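Local coordinates for protein stn1 (Schizosaccharomyces pombe, PDB 3KF6) that is required for telomere maintenance, binding single-stranded telomeric DNA and pairing with Ten1 in a complex that resembles Rpa2-Rpa3, at residues A[17-23]-A[47-52]. Residues are numbered along the deposited sequence; the frame is centred on the assembly and turned at random.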
# COMPACT_ATOMS: atom_id res chain seq x y z
N ARG A 17 -22.82 -2.16 -1.01
CA ARG A 17 -21.86 -2.47 -2.07
C ARG A 17 -20.55 -3.08 -1.55
O ARG A 17 -20.53 -3.77 -0.53
CB ARG A 17 -21.56 -1.19 -2.86
CG ARG A 17 -20.75 -1.42 -4.12
CD ARG A 17 -20.14 -0.12 -4.62
NE ARG A 17 -19.28 -0.35 -5.77
CZ ARG A 17 -18.75 0.61 -6.52
NH1 ARG A 17 -18.99 1.88 -6.23
NH2 ARG A 17 -17.97 0.31 -7.55
N TRP A 18 -19.45 -2.81 -2.26
CA TRP A 18 -18.13 -3.33 -1.89
C TRP A 18 -17.14 -2.23 -1.46
O TRP A 18 -15.96 -2.49 -1.24
CB TRP A 18 -17.54 -4.15 -3.05
CG TRP A 18 -16.60 -3.45 -4.03
CD1 TRP A 18 -16.11 -2.17 -3.96
CD2 TRP A 18 -15.99 -4.04 -5.19
NE1 TRP A 18 -15.22 -1.94 -4.99
CE2 TRP A 18 -15.13 -3.07 -5.76
CE3 TRP A 18 -16.08 -5.30 -5.81
CZ2 TRP A 18 -14.36 -3.32 -6.92
CZ3 TRP A 18 -15.31 -5.55 -6.95
CH2 TRP A 18 -14.47 -4.56 -7.49
N ASN A 19 -17.65 -1.01 -1.36
CA ASN A 19 -16.87 0.16 -0.97
C ASN A 19 -15.34 0.09 -1.05
O ASN A 19 -14.68 -0.34 -0.11
CB ASN A 19 -17.26 0.59 0.45
CG ASN A 19 -18.75 0.77 0.62
OD1 ASN A 19 -19.37 1.58 -0.05
ND2 ASN A 19 -19.34 -0.00 1.53
N PRO A 20 -14.76 0.52 -2.18
CA PRO A 20 -13.30 0.51 -2.33
C PRO A 20 -12.78 1.72 -1.54
O PRO A 20 -13.15 2.86 -1.82
CB PRO A 20 -13.11 0.64 -3.84
CG PRO A 20 -14.28 1.51 -4.24
CD PRO A 20 -15.43 0.96 -3.43
N MET A 21 -11.94 1.47 -0.55
CA MET A 21 -11.45 2.56 0.30
C MET A 21 -9.95 2.57 0.56
O MET A 21 -9.27 1.56 0.42
CB MET A 21 -12.14 2.50 1.66
CG MET A 21 -13.65 2.66 1.64
SD MET A 21 -14.35 2.51 3.32
CE MET A 21 -13.72 4.01 4.07
N PHE A 22 -9.45 3.74 0.96
CA PHE A 22 -8.06 3.90 1.35
C PHE A 22 -8.04 3.56 2.84
O PHE A 22 -9.01 3.86 3.55
CB PHE A 22 -7.58 5.34 1.15
CG PHE A 22 -7.25 5.66 -0.28
CD1 PHE A 22 -7.93 6.68 -0.95
CD2 PHE A 22 -6.26 4.95 -0.95
CE1 PHE A 22 -7.62 6.98 -2.28
CE2 PHE A 22 -5.95 5.25 -2.28
CZ PHE A 22 -6.63 6.27 -2.94
N ILE A 23 -6.96 2.96 3.30
CA ILE A 23 -6.85 2.56 4.69
C ILE A 23 -7.00 3.70 5.69
O ILE A 23 -7.62 3.52 6.74
CB ILE A 23 -5.53 1.77 4.90
CG1 ILE A 23 -5.66 0.43 4.17
CG2 ILE A 23 -5.25 1.56 6.39
CD1 ILE A 23 -4.36 -0.36 4.07
N ILE A 47 -21.49 1.73 6.43
CA ILE A 47 -20.47 0.89 5.80
C ILE A 47 -20.23 -0.41 6.56
O ILE A 47 -20.11 -0.41 7.79
CB ILE A 47 -19.12 1.64 5.70
CG1 ILE A 47 -19.28 2.91 4.86
CG2 ILE A 47 -18.06 0.73 5.08
CD1 ILE A 47 -19.65 2.65 3.41
N ARG A 48 -20.13 -1.51 5.82
CA ARG A 48 -19.87 -2.81 6.41
C ARG A 48 -18.84 -3.57 5.58
O ARG A 48 -17.82 -4.02 6.10
CB ARG A 48 -21.18 -3.62 6.49
CG ARG A 48 -21.02 -5.03 7.07
CD ARG A 48 -22.38 -5.68 7.31
NE ARG A 48 -22.29 -7.10 7.65
CZ ARG A 48 -21.74 -7.59 8.75
NH1 ARG A 48 -21.21 -6.78 9.66
NH2 ARG A 48 -21.72 -8.90 8.96
N TRP A 49 -19.10 -3.71 4.28
CA TRP A 49 -18.20 -4.43 3.39
C TRP A 49 -17.27 -3.45 2.67
O TRP A 49 -17.72 -2.50 2.03
CB TRP A 49 -19.00 -5.25 2.39
CG TRP A 49 -19.82 -6.31 3.07
CD1 TRP A 49 -21.16 -6.26 3.33
CD2 TRP A 49 -19.34 -7.53 3.64
NE1 TRP A 49 -21.55 -7.39 4.03
CE2 TRP A 49 -20.45 -8.18 4.23
CE3 TRP A 49 -18.08 -8.14 3.71
CZ2 TRP A 49 -20.34 -9.41 4.89
CZ3 TRP A 49 -17.97 -9.37 4.37
CH2 TRP A 49 -19.09 -9.99 4.94
N ILE A 50 -15.97 -3.73 2.76
CA ILE A 50 -14.94 -2.87 2.19
C ILE A 50 -13.87 -3.63 1.41
O ILE A 50 -13.63 -4.82 1.65
CB ILE A 50 -14.23 -2.08 3.32
CG1 ILE A 50 -15.25 -1.25 4.09
CG2 ILE A 50 -13.13 -1.19 2.75
CD1 ILE A 50 -14.70 -0.60 5.33
N GLN A 51 -13.22 -2.94 0.48
CA GLN A 51 -12.14 -3.53 -0.31
C GLN A 51 -10.93 -2.61 -0.18
O GLN A 51 -11.05 -1.38 -0.30
CB GLN A 51 -12.53 -3.62 -1.78
CG GLN A 51 -11.50 -4.35 -2.65
CD GLN A 51 -11.68 -4.05 -4.13
OE1 GLN A 51 -11.45 -2.93 -4.58
NE2 GLN A 51 -12.10 -5.05 -4.90
N ILE A 52 -9.76 -3.19 0.08
CA ILE A 52 -8.54 -2.41 0.18
C ILE A 52 -7.47 -3.04 -0.70
O ILE A 52 -7.54 -4.23 -1.03
CB ILE A 52 -8.03 -2.30 1.66
CG1 ILE A 52 -7.73 -3.68 2.25
CG2 ILE A 52 -9.08 -1.60 2.51
CD1 ILE A 52 -6.31 -4.14 2.03
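With CG of Q51 anti to the backbone N (chi1 -175°) and the chain extended beyond it, the carboxamide runs alongside W18 and reaches its indole. Q51 NE2 lies 3.4 Å above the plane of the W18 ring, displaced toward the rim, and comes within 3.5 Å of both CZ2 and CH2 of W18. Ring and amide planes are inclined by 45°, so this is an amide nitrogen over a ring face, not a flat stack. Replacing W18 with an alanine would probably open a gap beside the Q51 amide and leave NE2 without the ring face it lies over.

The N19 side chain, its CG beside the backbone N, turns ND2 to the W49 carbonyl, bonding W49 O at 3.0 Å while I47 CD1 packs 3.3 Å from the same nitrogen. The backbones are joined at P20 and Q51, a single beta bridge. Q51 N donates to N19 O from well above the carbonyl plane. The return bond, M21 N to Q51 O, is straighter, with an N-H...O angle of 172°. Next to this bridge, M21 SD packs against I50, 3.7 Å from I50 CD1.

The loop 17-23 is thus fastened to the start of strand 49-62 of the OB fold in this N-terminal part of Stn1. Helix 130-153 adds second partners on its side: Y142 OH bonds N19 OD1 and R139 bonds Q51 OE1, which helps fix the rotation of the N19 and Q51 amides; R139 also bonds the backbone carbonyl of M21. M21 and I47 also pack against W42 of strand 40-42, while strand 102-110 runs antiparallel to strand 49-62 and contributes F106 to W18 and I109 to I50.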